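Local structure of glycoside transferase (Listeria monocytogenes, 6R2M) at residues Q166-I171 / D175-P180; N98-D103 / D156-S161; T269-F272 / N276-K279; D211-A216 / T262-F267; E71-L76 / K123-K128. The protein is a monomeric extracellular glycoside hydrolase that probably cleaves glycosidic bonds of exopolysaccharide, with a transferase activity also possible. All blocks are in the same frame, centred on the assembly; numbering follows the deposited sequence.

Contact 1 of 5, residues Q166-I171 / D175-P180; sequences QAMQQI and DKAYLP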
# COMPACT_ATOMS: atom_id res chain seq x y z
N GLN A 166 -6.35 2.17 9.35
CA GLN A 166 -6.83 3.55 9.37
C GLN A 166 -8.04 3.72 8.46
O GLN A 166 -9.05 4.32 8.86
CB GLN A 166 -5.70 4.50 8.97
CG GLN A 166 -6.17 5.93 8.78
CD GLN A 166 -5.15 6.96 9.23
OE1 GLN A 166 -4.50 6.80 10.27
NE2 GLN A 166 -4.98 8.01 8.44
N ALA A 167 -7.99 3.16 7.24
CA ALA A 167 -9.11 3.32 6.33
C ALA A 167 -10.35 2.61 6.85
O ALA A 167 -11.47 3.11 6.73
CB ALA A 167 -8.74 2.79 4.94
N MET A 168 -10.17 1.44 7.46
CA MET A 168 -11.31 0.69 7.95
C MET A 168 -11.98 1.39 9.13
O MET A 168 -13.21 1.32 9.27
CB MET A 168 -10.89 -0.73 8.35
CG MET A 168 -10.40 -1.53 7.18
SD MET A 168 -9.78 -3.14 7.68
CE MET A 168 -11.27 -3.84 8.40
N GLN A 169 -11.20 2.07 9.97
CA GLN A 169 -11.81 2.83 11.05
C GLN A 169 -12.54 4.06 10.53
O GLN A 169 -13.56 4.46 11.11
CB GLN A 169 -10.73 3.22 12.07
CG GLN A 169 -10.07 2.02 12.74
CD GLN A 169 -8.84 2.39 13.54
OE1 GLN A 169 -8.20 3.42 13.31
NE2 GLN A 169 -8.49 1.53 14.49
N GLN A 170 -12.07 4.64 9.43
CA GLN A 170 -12.72 5.81 8.85
C GLN A 170 -14.17 5.52 8.43
O GLN A 170 -15.02 6.41 8.47
CB GLN A 170 -11.92 6.31 7.65
CG GLN A 170 -12.60 7.42 6.89
CD GLN A 170 -12.62 8.72 7.67
OE1 GLN A 170 -11.64 9.07 8.33
NE2 GLN A 170 -13.75 9.44 7.62
N ILE A 171 -14.46 4.28 8.03
CA ILE A 171 -15.79 3.91 7.57
C ILE A 171 -16.49 2.98 8.57
O ILE A 171 -17.53 2.41 8.25
CB ILE A 171 -15.74 3.31 6.15
CG1 ILE A 171 -17.10 3.41 5.44
CG2 ILE A 171 -15.20 1.89 6.16
CD1 ILE A 171 -17.50 4.83 5.11
N ASP A 175 -16.85 -4.54 14.70
CA ASP A 175 -15.73 -5.09 15.47
C ASP A 175 -15.26 -6.41 14.90
O ASP A 175 -14.06 -6.71 14.90
CB ASP A 175 -16.13 -5.27 16.93
CG ASP A 175 -16.33 -3.95 17.66
OD1 ASP A 175 -15.84 -2.90 17.18
OD2 ASP A 175 -16.98 -3.97 18.73
N LYS A 176 -16.20 -7.23 14.42
CA LYS A 176 -15.88 -8.56 13.91
C LYS A 176 -14.97 -8.50 12.70
O LYS A 176 -14.24 -9.47 12.43
CB LYS A 176 -17.17 -9.32 13.57
CG LYS A 176 -17.99 -8.65 12.48
CD LYS A 176 -19.27 -9.43 12.16
CE LYS A 176 -18.96 -10.88 11.82
NZ LYS A 176 -20.16 -11.59 11.29
N ALA A 177 -14.97 -7.38 11.97
CA ALA A 177 -14.13 -7.23 10.80
C ALA A 177 -12.65 -7.31 11.15
O ALA A 177 -11.83 -7.61 10.28
CB ALA A 177 -14.41 -5.90 10.10
N TYR A 178 -12.31 -7.05 12.41
CA TYR A 178 -10.92 -6.99 12.84
C TYR A 178 -10.46 -8.29 13.47
O TYR A 178 -9.27 -8.42 13.79
CB TYR A 178 -10.73 -5.83 13.82
CG TYR A 178 -11.07 -4.48 13.21
CD1 TYR A 178 -10.11 -3.72 12.58
CD2 TYR A 178 -12.37 -3.99 13.25
CE1 TYR A 178 -10.42 -2.49 12.03
CE2 TYR A 178 -12.70 -2.77 12.69
CZ TYR A 178 -11.71 -2.02 12.07
OH TYR A 178 -11.99 -0.80 11.52
N LEU A 179 -11.35 -9.26 13.64
CA LEU A 179 -10.95 -10.53 14.24
C LEU A 179 -9.78 -11.19 13.52
O LEU A 179 -8.91 -11.73 14.22
CB LEU A 179 -12.15 -11.50 14.31
CG LEU A 179 -11.92 -12.74 15.19
CD1 LEU A 179 -12.14 -12.37 16.64
CD2 LEU A 179 -12.84 -13.89 14.80
N PRO A 180 -9.68 -11.18 12.18
CA PRO A 180 -8.51 -11.81 11.56
C PRO A 180 -7.19 -11.22 12.03
O PRO A 180 -6.30 -11.97 12.44
CB PRO A 180 -8.75 -11.60 10.06
CG PRO A 180 -10.26 -11.61 9.95
CD PRO A 180 -10.73 -10.89 11.19
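Met168, near the C-terminal end of helix 165-170, reaches across to Ala177 and Tyr178 in the 3-10 turn that leads into helix 179-183; a three-residue loop joins the two pieces. The methionine chain runs extended through chi2 and then bends (chi3 61°), which turns its terminal methyl onto one face of the Tyr178 ring. This is a CH-pi contact, with CE of Met168 4.3 Å from the ring centroid of Tyr178 and 23° off its normal. The sulfur lies obliquely to the same ring as a Met-aromatic neighbour, while Met168 CE also meets Ala177 CB at 4.1 Å. At the base of the same side chain, Met168 CB sits 3.4 Å from Tyr178 OH. One residue on, Gln169 crosses the tyrosine at about a right angle and sets its CG 3.6 Å from Tyr178 OH. Tyr173, from the intervening loop, touches both Met168 and Tyr178, and Phe104 of helix 100-116 packs on Met168. The chemistry is thus mainly dispersion between a thioether methyl and an aromatic face, with the phenol oxygen lodged against the backbone of the last helical turn.

Contact 2 of 5, residues N98-D103 / D156-S161; sequences NAIVDD and DTLHLS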
# COMPACT_ATOMS: atom_id res chain seq x y z
N ASN A 98 -12.41 -5.14 -8.00
CA ASN A 98 -11.58 -4.19 -7.27
C ASN A 98 -10.47 -4.95 -6.54
O ASN A 98 -10.29 -6.16 -6.72
CB ASN A 98 -12.44 -3.38 -6.30
CG ASN A 98 -12.97 -4.25 -5.16
OD1 ASN A 98 -13.24 -5.43 -5.36
ND2 ASN A 98 -13.07 -3.68 -3.96
N ALA A 99 -9.73 -4.25 -5.69
CA ALA A 99 -8.88 -4.86 -4.66
C ALA A 99 -8.99 -3.95 -3.45
O ALA A 99 -8.70 -2.75 -3.58
CB ALA A 99 -7.42 -5.00 -5.12
N ILE A 100 -9.43 -4.48 -2.30
CA ILE A 100 -9.78 -3.56 -1.22
C ILE A 100 -8.58 -2.73 -0.78
O ILE A 100 -8.74 -1.57 -0.40
CB ILE A 100 -10.42 -4.27 -0.01
CG1 ILE A 100 -9.45 -5.28 0.66
CG2 ILE A 100 -11.76 -4.87 -0.39
CD1 ILE A 100 -10.06 -5.96 1.91
N VAL A 101 -7.37 -3.29 -0.86
CA VAL A 101 -6.19 -2.55 -0.42
C VAL A 101 -6.02 -1.28 -1.25
O VAL A 101 -5.62 -0.23 -0.72
CB VAL A 101 -4.94 -3.46 -0.48
CG1 VAL A 101 -4.65 -4.00 -1.91
CG2 VAL A 101 -3.72 -2.77 0.14
N ASP A 102 -6.36 -1.35 -2.54
CA ASP A 102 -6.24 -0.19 -3.42
C ASP A 102 -7.37 0.81 -3.20
O ASP A 102 -7.14 2.03 -3.31
CB ASP A 102 -6.18 -0.64 -4.88
CG ASP A 102 -4.97 -1.54 -5.15
OD1 ASP A 102 -3.92 -1.34 -4.50
OD2 ASP A 102 -5.06 -2.46 -6.00
N ASP A 103 -8.58 0.33 -2.86
CA ASP A 103 -9.66 1.24 -2.50
C ASP A 103 -9.30 2.01 -1.25
O ASP A 103 -9.50 3.22 -1.18
CB ASP A 103 -10.96 0.49 -2.24
CG ASP A 103 -11.47 -0.28 -3.42
OD1 ASP A 103 -10.91 -0.17 -4.54
OD2 ASP A 103 -12.47 -1.01 -3.22
N ASP A 156 -13.59 -15.30 -1.74
CA ASP A 156 -13.71 -16.15 -0.56
C ASP A 156 -12.42 -16.16 0.25
O ASP A 156 -12.26 -17.02 1.13
CB ASP A 156 -14.12 -17.57 -0.95
CG ASP A 156 -13.22 -18.18 -2.00
OD1 ASP A 156 -12.06 -17.75 -2.15
OD2 ASP A 156 -13.67 -19.13 -2.67
N THR A 157 -11.51 -15.24 -0.01
CA THR A 157 -10.28 -15.11 0.76
C THR A 157 -10.17 -13.70 1.29
O THR A 157 -10.65 -12.75 0.67
CB THR A 157 -9.01 -15.41 -0.07
OG1 THR A 157 -8.96 -14.55 -1.21
CG2 THR A 157 -9.01 -16.84 -0.55
N LEU A 158 -9.50 -13.56 2.44
CA LEU A 158 -8.94 -12.28 2.86
C LEU A 158 -7.44 -12.44 3.03
O LEU A 158 -6.99 -13.20 3.88
CB LEU A 158 -9.56 -11.78 4.16
CG LEU A 158 -8.89 -10.54 4.76
CD1 LEU A 158 -9.07 -9.33 3.83
CD2 LEU A 158 -9.42 -10.23 6.17
N HIS A 159 -6.68 -11.73 2.21
CA HIS A 159 -5.25 -11.61 2.44
C HIS A 159 -5.02 -10.49 3.44
O HIS A 159 -5.43 -9.34 3.21
CB HIS A 159 -4.52 -11.35 1.13
CG HIS A 159 -4.43 -12.58 0.27
ND1 HIS A 159 -5.53 -13.12 -0.37
CD2 HIS A 159 -3.39 -13.39 -0.02
CE1 HIS A 159 -5.16 -14.20 -1.03
NE2 HIS A 159 -3.86 -14.38 -0.84
N LEU A 160 -4.36 -10.81 4.56
CA LEU A 160 -4.20 -9.82 5.62
C LEU A 160 -3.36 -8.63 5.17
O LEU A 160 -3.46 -7.55 5.76
CB LEU A 160 -3.58 -10.48 6.85
CG LEU A 160 -4.46 -11.56 7.46
CD1 LEU A 160 -3.76 -12.21 8.63
CD2 LEU A 160 -5.79 -10.95 7.90
N SER A 161 -2.51 -8.82 4.16
CA SER A 161 -1.72 -7.71 3.63
C SER A 161 -2.58 -6.66 2.94
O SER A 161 -2.05 -5.59 2.60
CB SER A 161 -0.65 -8.23 2.68
OG SER A 161 -1.25 -8.75 1.49
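The N-terminal turn of helix 100-116 faces strand 158-159, an outermost strand of a small three-stranded antiparallel sheet, and the 3-10 turn after it: Ile100 meets Leu158 of the strand, Val101 meets Ser161 of the turn. The contact is slight, burying 90 Å² in all. Ile100 CD1 touches Leu158 CD1 at 4.0 Å; the side chains cross at about a right angle, and the touch is between the two CD1 methyls. Val101 keeps CG1 between its backbone N and carbonyl carbon (chi1 60°), which leaves CG2 to face the backbone, 4.1 Å from Ser161 O. Just ahead of these residues the chain is firmly set for helix entry. Ala99, at the N-cap position, offers its carbonyl oxygen to two amides, Asp102 N and Asp103 N. Asn98 ND2 donates to Asp103 OD2 at 2.8 Å in a nearly straight bond (167°), which arrives on the syn side, tilted 32° from the carboxylate plane yet lying in the amide plane of Asn98. Because Asn98 OD1 also accepts from Tyr147 N, both ends of the amide are used and its rotation is fixed; Thr133 OG1 is a further partner of Asp103 OD2. Around this junction, Leu158 is bonded through its backbone to Phe194 in strand 193-195, Ser161 rests on Leu214 and Ile215 of helix 209-223, and Asp102 touches helix 50-62.

Contact 3 of 5, residues T269-F272 / N276-K279; sequences TQYF and NQAK
Gln277 brings its side-chain amide up to the CD1-CE1 side of the Phe272 ring where helix 262-274 gives way to helix 278-290. The link is a short connection between two consecutive helices, whose backbone is consistent with a Schellman motif: Asn276 has the positive phi (65°) expected there, and Gln277 N donates to Phe272 O, five residues back, at 2.8 Å and 159°. Gln277 is at the same time the N-cap residue of the following helix, so a single residue serves the end of one helix and the start of the next. Its CG lies beside its own backbone N and the chain then runs extended, which carries the amide to the phenylalanine. Gln277 CD is 3.5 Å from Phe272 CD1, and Gln277 OE1 is 3.6 Å from Phe272 CE1. The amide plane stands steeply to the ring, 74° away, and NE2 is at the edge of the ring and in its plane. The polar end of Gln277 is held from outside: NE2 is bonded to Asp231 OD1 and Thr275 OG1, while OE1 accepts from Gln235 NE2 and Asn280 ND2. The four bonds probably fix which way round the amide sits. Tyr271 joins in from the preceding position, its OH also bonded to Asp231 OD1, and its ring carbon CE2 stops 3.9 Å from Gln277 NE2.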
# COMPACT_ATOMS: atom_id res chain seq x y z
N THR A 269 11.26 0.70 7.52
CA THR A 269 11.52 2.01 8.08
C THR A 269 10.27 2.58 8.74
O THR A 269 10.32 3.06 9.88
CB THR A 269 12.06 2.92 6.98
OG1 THR A 269 13.29 2.36 6.51
CG2 THR A 269 12.30 4.33 7.50
N GLN A 270 9.12 2.48 8.06
CA GLN A 270 7.85 2.91 8.64
C GLN A 270 7.51 2.12 9.90
O GLN A 270 7.06 2.69 10.89
CB GLN A 270 6.72 2.74 7.62
CG GLN A 270 6.89 3.56 6.37
CD GLN A 270 5.86 3.23 5.30
OE1 GLN A 270 4.74 2.82 5.61
NE2 GLN A 270 6.24 3.39 4.04
N TYR A 271 7.73 0.81 9.86
CA TYR A 271 7.38 -0.06 10.99
C TYR A 271 8.25 0.25 12.21
O TYR A 271 7.75 0.36 13.34
CB TYR A 271 7.54 -1.52 10.55
CG TYR A 271 7.55 -2.56 11.66
CD1 TYR A 271 6.36 -3.12 12.10
CD2 TYR A 271 8.74 -2.99 12.23
CE1 TYR A 271 6.35 -4.10 13.07
CE2 TYR A 271 8.75 -3.96 13.21
CZ TYR A 271 7.55 -4.50 13.63
OH TYR A 271 7.57 -5.46 14.62
N PHE A 272 9.56 0.39 12.00
CA PHE A 272 10.43 0.67 13.13
C PHE A 272 10.14 2.04 13.72
O PHE A 272 10.17 2.21 14.94
CB PHE A 272 11.90 0.54 12.70
CG PHE A 272 12.36 -0.88 12.58
CD1 PHE A 272 11.97 -1.83 13.52
CD2 PHE A 272 13.20 -1.27 11.54
CE1 PHE A 272 12.42 -3.15 13.41
CE2 PHE A 272 13.65 -2.58 11.44
CZ PHE A 272 13.25 -3.52 12.37
N ASN A 276 8.63 2.57 17.80
CA ASN A 276 9.59 3.14 18.74
C ASN A 276 10.90 2.37 18.72
O ASN A 276 11.48 2.05 19.76
CB ASN A 276 9.00 3.20 20.15
CG ASN A 276 9.76 4.14 21.07
OD1 ASN A 276 10.33 5.13 20.62
ND2 ASN A 276 9.78 3.82 22.36
N GLN A 277 11.37 2.05 17.52
CA GLN A 277 12.65 1.37 17.33
C GLN A 277 13.54 2.27 16.49
O GLN A 277 13.81 1.98 15.33
CB GLN A 277 12.44 -0.00 16.67
CG GLN A 277 11.48 -0.90 17.42
CD GLN A 277 11.54 -2.35 16.96
OE1 GLN A 277 12.60 -2.99 16.98
NE2 GLN A 277 10.40 -2.86 16.52
N ALA A 278 14.01 3.37 17.10
CA ALA A 278 14.64 4.43 16.32
C ALA A 278 15.97 3.98 15.72
O ALA A 278 16.30 4.35 14.58
CB ALA A 278 14.84 5.67 17.20
N LYS A 279 16.76 3.20 16.46
CA LYS A 279 18.04 2.74 15.93
C LYS A 279 17.83 1.83 14.72
O LYS A 279 18.51 1.98 13.69
CB LYS A 279 18.83 2.02 17.01
CG LYS A 279 20.21 1.57 16.57
CD LYS A 279 21.00 1.04 17.76
CE LYS A 279 20.89 2.00 18.94
NZ LYS A 279 21.56 1.50 20.17

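Contact 4 of 5, residues D211-A216 / T262-F267; sequences DQMLIA and TAVYAF
This is apolar packing of two neighbouring helices in the interior of the protein, where Met213 and Leu214 of helix 209-223 meet Val264 and Phe267 of helix 262-274. The short segments run nearly parallel, 17° apart with axes 9.5 Å from each other. Helix 228-241 intervenes in the chain, so these are alternate helices; their like direction is consistent with one layer of an alpha/alpha barrel, probably the fold here. Closest together are the bases of two side chains, Met213 CB lying 3.8 Å from Phe267 CB, near the plane and at the edge of the ring. Met213 CG also comes 4.3 Å from Val264 O. From the CB-CG bond on, the methionine curls (chi2 -50°, chi3 -52°), and its methyl CE ends 3.9 Å from Phe267 O instead of over the aromatic face. That face is taken by Leu214, whose CD2 is 4.2 Å from the Phe267 ring centroid in a CH-pi contact. On the opposite face Ala263 O, from one turn earlier, stands 3.3 Å above the ring plane, toward the rim. Phe230 and Leu234 of helix 228-241 back Met213. With a methyl on one face and a carbonyl oxygen on the other, the ring is held from both sides, and cohesion rests on shape and dispersion.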
# COMPACT_ATOMS: atom_id res chain seq x y z
N ASP A 211 4.48 -8.51 1.70
CA ASP A 211 3.20 -8.86 2.31
C ASP A 211 3.35 -9.04 3.82
O ASP A 211 2.51 -8.57 4.59
CB ASP A 211 2.64 -10.11 1.65
CG ASP A 211 2.55 -9.97 0.14
OD1 ASP A 211 2.35 -8.82 -0.32
OD2 ASP A 211 2.67 -10.98 -0.57
N GLN A 212 4.45 -9.67 4.25
CA GLN A 212 4.68 -9.84 5.68
C GLN A 212 4.78 -8.49 6.39
O GLN A 212 4.24 -8.33 7.49
CB GLN A 212 5.93 -10.68 5.93
CG GLN A 212 5.81 -12.14 5.47
CD GLN A 212 4.94 -12.97 6.40
OE1 GLN A 212 5.02 -12.82 7.61
NE2 GLN A 212 4.11 -13.86 5.84
N MET A 213 5.48 -7.51 5.79
CA MET A 213 5.61 -6.22 6.46
C MET A 213 4.26 -5.52 6.54
O MET A 213 3.95 -4.87 7.55
CB MET A 213 6.61 -5.31 5.72
CG MET A 213 8.08 -5.68 5.91
SD MET A 213 8.58 -5.92 7.62
CE MET A 213 7.98 -4.41 8.38
N LEU A 214 3.44 -5.64 5.50
CA LEU A 214 2.13 -4.99 5.55
C LEU A 214 1.26 -5.61 6.64
O LEU A 214 0.53 -4.90 7.34
CB LEU A 214 1.45 -5.08 4.19
CG LEU A 214 2.10 -4.17 3.13
CD1 LEU A 214 1.56 -4.51 1.75
CD2 LEU A 214 1.83 -2.70 3.47
N ILE A 215 1.33 -6.94 6.82
CA ILE A 215 0.58 -7.58 7.90
C ILE A 215 1.09 -7.11 9.25
O ILE A 215 0.30 -6.82 10.16
CB ILE A 215 0.66 -9.12 7.78
CG1 ILE A 215 0.08 -9.57 6.45
CG2 ILE A 215 -0.06 -9.80 8.98
CD1 ILE A 215 0.43 -10.99 6.10
N ALA A 216 2.40 -7.03 9.40
CA ALA A 216 2.97 -6.62 10.68
C ALA A 216 2.53 -5.21 11.04
O ALA A 216 2.27 -4.92 12.21
CB ALA A 216 4.50 -6.68 10.63
N THR A 262 13.27 -2.95 -2.33
CA THR A 262 13.11 -1.55 -1.96
C THR A 262 11.87 -1.35 -1.09
O THR A 262 11.93 -0.69 -0.04
CB THR A 262 13.04 -0.69 -3.21
OG1 THR A 262 14.29 -0.79 -3.91
CG2 THR A 262 12.79 0.76 -2.85
N ALA A 263 10.73 -1.92 -1.51
CA ALA A 263 9.51 -1.74 -0.73
C ALA A 263 9.64 -2.31 0.68
O ALA A 263 9.13 -1.72 1.64
CB ALA A 263 8.32 -2.36 -1.47
N VAL A 264 10.34 -3.44 0.82
CA VAL A 264 10.54 -4.03 2.14
C VAL A 264 11.29 -3.06 3.05
O VAL A 264 10.93 -2.89 4.22
CB VAL A 264 11.28 -5.37 2.03
CG1 VAL A 264 11.79 -5.80 3.41
CG2 VAL A 264 10.31 -6.41 1.49
N TYR A 265 12.33 -2.40 2.53
CA TYR A 265 13.02 -1.45 3.39
C TYR A 265 12.19 -0.20 3.66
O TYR A 265 12.28 0.37 4.76
CB TYR A 265 14.37 -1.07 2.77
CG TYR A 265 15.39 -2.17 2.90
CD1 TYR A 265 15.55 -2.85 4.11
CD2 TYR A 265 16.20 -2.53 1.83
CE1 TYR A 265 16.48 -3.88 4.24
CE2 TYR A 265 17.16 -3.55 1.95
CZ TYR A 265 17.29 -4.22 3.17
OH TYR A 265 18.22 -5.22 3.30
N ALA A 266 11.37 0.24 2.70
CA ALA A 266 10.48 1.36 2.99
C ALA A 266 9.50 1.01 4.10
O ALA A 266 9.31 1.78 5.05
CB ALA A 266 9.73 1.78 1.72
N PHE A 267 8.91 -0.19 4.04
CA PHE A 267 7.94 -0.57 5.06
C PHE A 267 8.61 -0.90 6.38
O PHE A 267 8.03 -0.62 7.43
CB PHE A 267 7.11 -1.75 4.57
CG PHE A 267 6.26 -1.43 3.38
CD1 PHE A 267 5.91 -0.13 3.09
CD2 PHE A 267 5.83 -2.44 2.54
CE1 PHE A 267 5.13 0.17 1.98
CE2 PHE A 267 5.06 -2.16 1.43
CZ PHE A 267 4.70 -0.84 1.15

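Contact 5 of 5, residues E71-L76 / K123-K128; sequences EQVSHL and KKMADK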
# COMPACT_ATOMS: atom_id res chain seq x y z
N GLU A 71 -5.32 16.20 -11.43
CA GLU A 71 -5.14 15.52 -12.71
C GLU A 71 -5.26 14.02 -12.53
O GLU A 71 -5.87 13.34 -13.37
CB GLU A 71 -3.78 15.88 -13.32
CG GLU A 71 -3.79 17.26 -13.96
CD GLU A 71 -2.40 17.79 -14.20
OE1 GLU A 71 -1.43 17.09 -13.86
OE2 GLU A 71 -2.29 18.92 -14.72
N GLN A 72 -4.72 13.50 -11.43
CA GLN A 72 -4.85 12.08 -11.13
C GLN A 72 -6.29 11.70 -10.81
O GLN A 72 -6.76 10.64 -11.23
CB GLN A 72 -3.92 11.69 -9.98
CG GLN A 72 -2.45 11.86 -10.37
CD GLN A 72 -2.12 11.12 -11.66
OE1 GLN A 72 -2.29 9.91 -11.75
NE2 GLN A 72 -1.62 11.85 -12.66
N VAL A 73 -7.01 12.55 -10.05
CA VAL A 73 -8.41 12.24 -9.75
C VAL A 73 -9.21 12.13 -11.05
O VAL A 73 -10.08 11.27 -11.18
CB VAL A 73 -9.03 13.29 -8.80
CG1 VAL A 73 -10.53 13.05 -8.61
CG2 VAL A 73 -8.35 13.25 -7.46
N SER A 74 -8.90 12.99 -12.03
CA SER A 74 -9.58 12.93 -13.32
C SER A 74 -9.29 11.62 -14.04
O SER A 74 -10.21 11.01 -14.60
CB SER A 74 -9.18 14.12 -14.18
OG SER A 74 -9.82 15.30 -13.72
N HIS A 75 -8.03 11.19 -14.05
CA HIS A 75 -7.71 9.90 -14.66
C HIS A 75 -8.38 8.76 -13.92
O HIS A 75 -8.83 7.78 -14.53
CB HIS A 75 -6.19 9.67 -14.69
CG HIS A 75 -5.45 10.53 -15.66
ND1 HIS A 75 -5.79 10.62 -16.99
CD2 HIS A 75 -4.39 11.35 -15.49
CE1 HIS A 75 -4.97 11.46 -17.60
NE2 HIS A 75 -4.11 11.92 -16.71
N LEU A 76 -8.44 8.86 -12.59
CA LEU A 76 -9.14 7.86 -11.81
C LEU A 76 -10.61 7.77 -12.21
O LEU A 76 -11.15 6.68 -12.42
CB LEU A 76 -9.00 8.19 -10.32
CG LEU A 76 -9.50 7.14 -9.34
CD1 LEU A 76 -8.56 5.94 -9.35
CD2 LEU A 76 -9.60 7.76 -7.94
N LYS A 123 -13.63 14.61 -0.02
CA LYS A 123 -14.08 13.82 1.15
C LYS A 123 -15.38 13.10 0.80
O LYS A 123 -15.53 11.99 1.18
CB LYS A 123 -14.35 14.74 2.35
CG LYS A 123 -14.92 14.09 3.60
CD LYS A 123 -14.81 15.02 4.76
CE LYS A 123 -14.75 14.35 6.11
NZ LYS A 123 -16.08 13.76 6.37
N LYS A 124 -16.27 13.81 0.12
CA LYS A 124 -17.55 13.18 -0.21
C LYS A 124 -17.37 12.08 -1.24
O LYS A 124 -18.09 11.07 -1.20
CB LYS A 124 -18.55 14.22 -0.71
CG LYS A 124 -18.71 15.44 0.20
CD LYS A 124 -18.83 15.06 1.66
CE LYS A 124 -18.97 16.32 2.54
NZ LYS A 124 -19.37 15.98 3.95
N MET A 125 -16.41 12.25 -2.15
CA MET A 125 -16.07 11.20 -3.10
C MET A 125 -15.56 9.96 -2.37
O MET A 125 -15.97 8.84 -2.67
CB MET A 125 -15.02 11.71 -4.09
CG MET A 125 -14.57 10.69 -5.10
SD MET A 125 -13.40 11.45 -6.26
CE MET A 125 -12.84 10.05 -7.19
N ALA A 126 -14.67 10.16 -1.39
CA ALA A 126 -14.14 9.02 -0.64
C ALA A 126 -15.22 8.33 0.17
O ALA A 126 -15.24 7.09 0.25
CB ALA A 126 -12.99 9.48 0.25
N ASP A 127 -16.14 9.11 0.77
CA ASP A 127 -17.27 8.54 1.51
C ASP A 127 -18.03 7.55 0.64
O ASP A 127 -18.39 6.45 1.08
CB ASP A 127 -18.25 9.63 1.97
CG ASP A 127 -17.76 10.46 3.17
OD1 ASP A 127 -16.77 10.12 3.84
OD2 ASP A 127 -18.43 11.49 3.45
N LYS A 128 -18.31 7.96 -0.60
CA LYS A 128 -19.16 7.17 -1.49
C LYS A 128 -18.45 5.89 -1.90
O LYS A 128 -19.03 4.80 -1.86
CB LYS A 128 -19.54 7.99 -2.73
CG LYS A 128 -20.27 9.29 -2.48
CD LYS A 128 -20.94 9.32 -1.12
CE LYS A 128 -21.33 10.72 -0.73
NZ LYS A 128 -20.38 11.38 0.12
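Met125 is extended at every torsion, with CG anti to the backbone N (chi1 178°) and chi2 and chi3 also near 180°, and this straight chain carries its thioether from helix 120-136 across to Val73 and Leu76 of helix 66-79. The two helices run in roughly the same direction within the helical body of the protein, probably an alpha/alpha barrel as in related glycoside hydrolases, but they stand well apart: Val73 and Met125, the nearest residues by backbone, have CA atoms separated by 10.2 Å. One long side chain therefore spans most of the gap. On the exposed side of helix 120-136, Lys128 NZ donates to Lys124 O, though the conformation of this lysine may reflect crystal packing. Ile81, from the loop after helix 66-79, touches both Leu76 and Met125, and Ile106 of helix 100-116 packs on Leu76, so the space between the helices is shared with other apolar groups. Val73 comes tip to tip with the methionine, pointing CG1, itself anti to the backbone N (chi1 174°), at its end. Val73 CG1 lies 4.0 Å from Met125 SD and equally near the methyl. The methyl thus rests between two branched residues of a single helix face, for Leu76, one helical turn on, approaches at a slant and sets CD2 4.0 Å from Met125 CE.

How the contacts relate
Along the chain, contacts 5 and 2 interleave, since helix 100-116 of contact 2 begins between the two helices of contact 5; contacts 1, 4 and 3 do not overlap with them or each other. Contact 1 follows contact 2 directly and touches it, Pro180 packing on Leu158 and Leu160. Contact 2 also meets contact 4, where Ser161 lies against Ile215 and Leu214. Contacts 4 and 3 share helix 262-274 and touch, Tyr271 packing on Met213 and Ala216, with centres 12 Å apart. Contact 5 touches none of the others directly, though its nearest atoms come within about 4 Å of contact 1; its centre is 32 Å from that of contact 3, across the chain's centre. Together they build one compact, largely helical body.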